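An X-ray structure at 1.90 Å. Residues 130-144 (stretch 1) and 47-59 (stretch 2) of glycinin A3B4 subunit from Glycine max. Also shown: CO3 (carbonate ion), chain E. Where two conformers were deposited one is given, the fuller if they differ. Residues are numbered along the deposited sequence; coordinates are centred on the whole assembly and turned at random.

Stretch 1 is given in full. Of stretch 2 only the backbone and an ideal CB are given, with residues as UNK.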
# COMPACT_ATOMS: atom_id res chain seq x y z
N PRO B 130 21.33 10.99 12.59
CA PRO B 130 22.67 11.60 12.67
C PRO B 130 23.56 11.12 11.53
O PRO B 130 23.48 9.96 11.11
CB PRO B 130 23.20 11.10 14.02
CG PRO B 130 21.97 10.71 14.79
CD PRO B 130 21.10 10.09 13.74
N TYR B 131 24.40 12.00 11.02
CA TYR B 131 25.33 11.62 9.96
C TYR B 131 26.60 12.46 10.06
O TYR B 131 26.57 13.58 10.58
CB TYR B 131 24.71 11.83 8.57
CG TYR B 131 24.80 13.25 8.07
CD1 TYR B 131 23.95 14.24 8.56
CD2 TYR B 131 25.77 13.62 7.13
CE1 TYR B 131 24.05 15.56 8.12
CE2 TYR B 131 25.88 14.95 6.69
CZ TYR B 131 25.02 15.90 7.19
OH TYR B 131 25.10 17.20 6.75
N TRP B 132 27.70 11.88 9.57
CA TRP B 132 29.00 12.55 9.55
C TRP B 132 29.66 12.18 8.22
O TRP B 132 29.36 11.14 7.64
CB TRP B 132 29.89 12.08 10.71
CG TRP B 132 30.12 10.59 10.76
CD1 TRP B 132 29.39 9.67 11.45
CD2 TRP B 132 31.11 9.86 10.04
NE1 TRP B 132 29.86 8.41 11.20
CE2 TRP B 132 30.91 8.49 10.33
CE3 TRP B 132 32.15 10.21 9.16
CZ2 TRP B 132 31.71 7.47 9.79
CZ3 TRP B 132 32.95 9.20 8.62
CH2 TRP B 132 32.72 7.85 8.94
N THR B 133 30.53 13.05 7.73
CA THR B 133 31.22 12.80 6.47
C THR B 133 32.71 13.10 6.61
O THR B 133 33.11 13.92 7.44
CB THR B 133 30.65 13.65 5.33
OG1 THR B 133 30.84 15.03 5.63
CG2 THR B 133 29.15 13.37 5.15
N TYR B 134 33.52 12.45 5.79
CA TYR B 134 34.96 12.63 5.83
C TYR B 134 35.56 12.58 4.43
O TYR B 134 35.16 11.76 3.61
CB TYR B 134 35.58 11.52 6.69
CG TYR B 134 37.09 11.48 6.67
CD1 TYR B 134 37.83 12.45 7.33
CD2 TYR B 134 37.77 10.47 5.99
CE1 TYR B 134 39.22 12.43 7.31
CE2 TYR B 134 39.17 10.44 5.96
CZ TYR B 134 39.88 11.43 6.63
OH TYR B 134 41.25 11.42 6.60
N ASN B 135 36.51 13.47 4.18
CA ASN B 135 37.18 13.54 2.89
C ASN B 135 38.28 12.49 2.88
O ASN B 135 39.20 12.53 3.71
CB ASN B 135 37.78 14.94 2.71
CG ASN B 135 38.37 15.16 1.34
OD1 ASN B 135 38.68 16.30 0.97
ND2 ASN B 135 38.51 14.09 0.57
N THR B 136 38.18 11.53 1.97
CA THR B 136 39.16 10.46 1.86
C THR B 136 40.17 10.69 0.74
O THR B 136 41.04 9.86 0.50
CB THR B 136 38.48 9.11 1.58
OG1 THR B 136 37.87 9.17 0.28
CG2 THR B 136 37.43 8.80 2.63
N GLY B 137 40.05 11.82 0.05
CA GLY B 137 40.96 12.11 -1.05
C GLY B 137 41.83 13.33 -0.82
O GLY B 137 41.82 13.92 0.27
N ASP B 138 42.57 13.74 -1.84
CA ASP B 138 43.45 14.89 -1.72
C ASP B 138 42.75 16.21 -1.98
O ASP B 138 42.88 17.15 -1.18
CB ASP B 138 44.65 14.74 -2.66
CG ASP B 138 45.58 13.63 -2.23
OD1 ASP B 138 45.92 13.58 -1.03
OD2 ASP B 138 45.99 12.82 -3.09
N GLU B 139 42.01 16.31 -3.07
CA GLU B 139 41.31 17.54 -3.36
C GLU B 139 40.14 17.69 -2.37
O GLU B 139 39.69 16.71 -1.78
CB GLU B 139 40.80 17.56 -4.80
CG GLU B 139 39.61 16.66 -5.07
CD GLU B 139 39.18 16.71 -6.53
OE1 GLU B 139 39.19 17.82 -7.11
OE2 GLU B 139 38.82 15.66 -7.10
N PRO B 140 39.66 18.91 -2.18
CA PRO B 140 38.55 19.11 -1.25
C PRO B 140 37.23 18.55 -1.77
O PRO B 140 37.01 18.47 -2.97
CB PRO B 140 38.51 20.63 -1.08
CG PRO B 140 38.97 21.12 -2.41
CD PRO B 140 40.13 20.20 -2.72
N VAL B 141 36.37 18.13 -0.85
CA VAL B 141 35.07 17.61 -1.24
C VAL B 141 34.11 18.79 -1.23
O VAL B 141 34.05 19.54 -0.26
CB VAL B 141 34.55 16.55 -0.25
CG1 VAL B 141 33.05 16.32 -0.48
CG2 VAL B 141 35.32 15.25 -0.43
N VAL B 142 33.40 18.96 -2.34
CA VAL B 142 32.42 20.03 -2.44
C VAL B 142 31.05 19.39 -2.69
O VAL B 142 30.87 18.64 -3.65
CB VAL B 142 32.76 21.00 -3.59
CG1 VAL B 142 31.70 22.08 -3.69
CG2 VAL B 142 34.14 21.63 -3.35
N ALA B 143 30.09 19.69 -1.82
CA ALA B 143 28.75 19.13 -1.95
C ALA B 143 27.68 20.21 -1.81
O ALA B 143 27.84 21.17 -1.05
CB ALA B 143 28.54 18.04 -0.91
N ILE B 144 26.59 20.05 -2.55
CA ILE B 144 25.48 20.99 -2.49
C ILE B 144 24.26 20.27 -1.94
O ILE B 144 23.76 19.32 -2.53
CB ILE B 144 25.15 21.58 -3.89
CG1 ILE B 144 26.16 22.67 -4.27
CG2 ILE B 144 23.76 22.20 -3.88
CD1 ILE B 144 27.57 22.16 -4.49
N UNK B 47 19.26 26.00 0.56
CA UNK B 47 20.40 25.23 0.10
C UNK B 47 21.67 25.56 0.88
O UNK B 47 21.86 26.69 1.33
CB UNK B 47 20.63 25.48 -1.39
N UNK B 48 22.53 24.56 1.02
CA UNK B 48 23.78 24.70 1.74
C UNK B 48 24.92 24.04 0.96
O UNK B 48 24.80 22.88 0.56
CB UNK B 48 23.66 24.09 3.14
N UNK B 49 26.00 24.78 0.74
CA UNK B 49 27.16 24.26 0.02
C UNK B 49 28.24 23.95 1.05
O UNK B 49 28.66 24.83 1.79
CB UNK B 49 27.66 25.25 -1.03
N UNK B 50 28.69 22.70 1.09
CA UNK B 50 29.70 22.31 2.07
C UNK B 50 31.01 21.90 1.43
O UNK B 50 31.04 21.20 0.41
CB UNK B 50 29.18 21.16 2.93
N UNK B 51 32.11 22.34 2.03
CA UNK B 51 33.43 22.00 1.53
C UNK B 51 34.25 21.36 2.63
O UNK B 51 34.41 21.93 3.70
CB UNK B 51 34.14 23.24 0.98
N UNK B 52 34.73 20.16 2.36
CA UNK B 52 35.56 19.44 3.31
C UNK B 52 36.95 19.46 2.71
O UNK B 52 37.19 18.91 1.64
CB UNK B 52 35.06 18.02 3.57
N UNK B 53 37.87 20.12 3.40
CA UNK B 53 39.24 20.17 2.93
C UNK B 53 39.90 18.82 3.19
O UNK B 53 39.28 17.92 3.75
CB UNK B 53 40.01 21.30 3.61
N UNK B 54 41.15 18.68 2.75
CA UNK B 54 41.90 17.44 2.94
C UNK B 54 41.80 17.00 4.40
O UNK B 54 42.01 17.80 5.31
CB UNK B 54 43.36 17.62 2.53
N UNK B 55 41.48 15.73 4.60
CA UNK B 55 41.33 15.17 5.94
C UNK B 55 40.20 15.85 6.71
O UNK B 55 40.14 15.77 7.94
CB UNK B 55 42.64 15.30 6.72
N UNK B 56 39.31 16.52 5.99
CA UNK B 56 38.21 17.22 6.64
C UNK B 56 37.11 16.30 7.14
O UNK B 56 36.66 15.41 6.42
CB UNK B 56 37.61 18.24 5.67
N UNK B 57 36.67 16.52 8.37
CA UNK B 57 35.62 15.73 8.98
C UNK B 57 34.46 16.61 9.44
O UNK B 57 34.62 17.48 10.30
CB UNK B 57 36.18 14.93 10.16
N UNK B 58 33.29 16.38 8.86
CA UNK B 58 32.10 17.13 9.24
C UNK B 58 31.52 16.42 10.45
O UNK B 58 31.02 15.30 10.33
CB UNK B 58 31.09 17.23 8.10
N UNK B 59 31.58 17.06 11.61
CA UNK B 59 31.08 16.48 12.85
C UNK B 59 29.62 16.04 12.77
O UNK B 59 28.79 16.69 12.14
CB UNK B 59 31.24 17.49 13.99
C CO3 E . 28.24 17.13 4.20
O1 CO3 E . 29.10 16.81 5.09
O2 CO3 E . 27.06 17.47 4.57
O3 CO3 E . 28.57 17.10 2.96

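Strand 47-52 runs antiparallel to strand 141-144 and strand 56-59 antiparallel to strand 131-135, in two ladders separated by loops. At position 47 the ideal CB lies 5.2 Å from Ile144 CG2, which would suit any modest apolar group; it is Val47, whose CG1 comes within 3.7 Å of Ile144 CG2. Position 48 points its CB away, with nothing of stretch 1 within 5.5 Å of it, leaving the choice open; it is Ser48.

Position 49 shares a face with Val142 and Ile144, so a beta-branched residue or a long aliphatic chain would serve. Lys49 is fully extended, and its CE packs 3.7 Å from Val142 CG1.

Position 50 is on the other face, with Ala143, whose small side chain leaves room beside the carbonate. A long basic or other donor side chain could reach the anion. The residue is Arg50: its NH2 donates to CO3 O2 at 2.6 Å, while its backbone pairs with Ala143 through N to O (2.8 Å) and O to N (2.9 Å).

The ideal CB at 51 lies 4.6 Å from Val142 CG2 and 5.5 Å from Pro140 CB; small or branched residues fit. Thr51 sets CG2 4.0 Å from Pro140 CB.

Position 52 faces Val141 and Asn135, its ideal CB 4.1 Å from Val141 CB and 4.2 Å from Asn135 CB, which favours a medium-sized apolar chain. Leu52 covers this ground and carries CD2 to 3.3 Å from Thr133 OG1.

Positions 53 to 56 form a type II turn, closed by the bond from 56 N to 53 O (2.6 Å). Position 53 points away, so polar residues are acceptable: Asn53. At 54, phi/psi of -50/131 suits most residues, and the carboxylate of Asp138 invites a basic one; Arg54 NE forms a salt bridge with Asp138 OD1 at 3.1 Å. Position 55 has positive phi (62°), favouring Gly, Asn or Asp; it is Asn55, whose N donates to a water that in turn donates to Asn135 O and Gly137 O. At 56 a CB would lie 2.6 Å from Asn53 O, a clash that calls for glycine: Gly56, whose O accepts from Asn135 N at 3.0 Å.

Position 57 looks onto Tyr134, with Trp132 nearby, so an aliphatic or aromatic residue is expected. Leu57 puts CB 4.1 Å from Tyr134 CD1 and CD1 3.9 Å from Trp132 CE3.

At 58 the CB sits beside Thr133 OG1 on the carbonate side, suiting a polar donor. His58 ND1 donates to CO3 O1 at 2.7 Å, joining Thr133 and Tyr131 around the ion. Position 59 points away; its residue is Leu59.

Stretch 2 (47-59) VSKRTLNRNGLHL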
# COMPACT_ATOMS: atom_id res chain seq x y z
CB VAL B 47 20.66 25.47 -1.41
CG1 VAL B 47 21.82 24.63 -1.89
CG2 VAL B 47 19.39 25.15 -2.21
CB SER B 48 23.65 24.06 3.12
OG SER B 48 24.89 23.98 3.78
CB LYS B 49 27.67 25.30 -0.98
CG LYS B 49 28.86 24.84 -1.80
CD LYS B 49 29.24 25.93 -2.79
CE LYS B 49 30.47 25.53 -3.59
NZ LYS B 49 30.92 26.65 -4.48
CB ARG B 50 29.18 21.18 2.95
CG ARG B 50 28.09 21.62 3.92
CD ARG B 50 27.22 20.46 4.38
NE ARG B 50 25.88 20.93 4.72
CZ ARG B 50 24.80 20.16 4.74
NH1 ARG B 50 23.63 20.69 5.07
NH2 ARG B 50 24.88 18.87 4.45
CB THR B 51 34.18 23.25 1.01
OG1 THR B 51 33.45 23.81 -0.09
CG2 THR B 51 35.57 22.86 0.54
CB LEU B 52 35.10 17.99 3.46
CG LEU B 52 33.82 17.66 4.24
CD1 LEU B 52 32.65 18.47 3.72
CD2 LEU B 52 33.55 16.16 4.11
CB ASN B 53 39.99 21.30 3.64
CG ASN B 53 39.54 22.67 3.18
OD1 ASN B 53 39.61 23.65 3.93
ND2 ASN B 53 39.08 22.76 1.94
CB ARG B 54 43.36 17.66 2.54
CG ARG B 54 44.18 16.40 2.37
CD ARG B 54 45.42 16.68 1.53
NE ARG B 54 46.26 15.50 1.34
CZ ARG B 54 46.93 14.90 2.32
NH1 ARG B 54 46.85 15.36 3.56
NH2 ARG B 54 47.67 13.84 2.06
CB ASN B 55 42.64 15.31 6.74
CG ASN B 55 43.72 14.35 6.28
OD1 ASN B 55 44.77 14.25 6.91
ND2 ASN B 55 43.48 13.64 5.18
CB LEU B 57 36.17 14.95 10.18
CG LEU B 57 35.16 14.25 11.10
CD1 LEU B 57 34.49 13.08 10.39
CD2 LEU B 57 35.89 13.74 12.35
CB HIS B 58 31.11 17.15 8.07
CG HIS B 58 29.91 18.01 8.31
ND1 HIS B 58 28.85 18.06 7.44
CD2 HIS B 58 29.61 18.87 9.31
CE1 HIS B 58 27.95 18.92 7.89
NE2 HIS B 58 28.39 19.42 9.03
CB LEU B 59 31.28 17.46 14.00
CG LEU B 59 32.73 17.94 14.20
CD1 LEU B 59 32.83 18.81 15.44
CD2 LEU B 59 33.66 16.73 14.33
O HOH W 1 41.51 13.51 2.99
O HOH W 2 26.89 16.52 10.02
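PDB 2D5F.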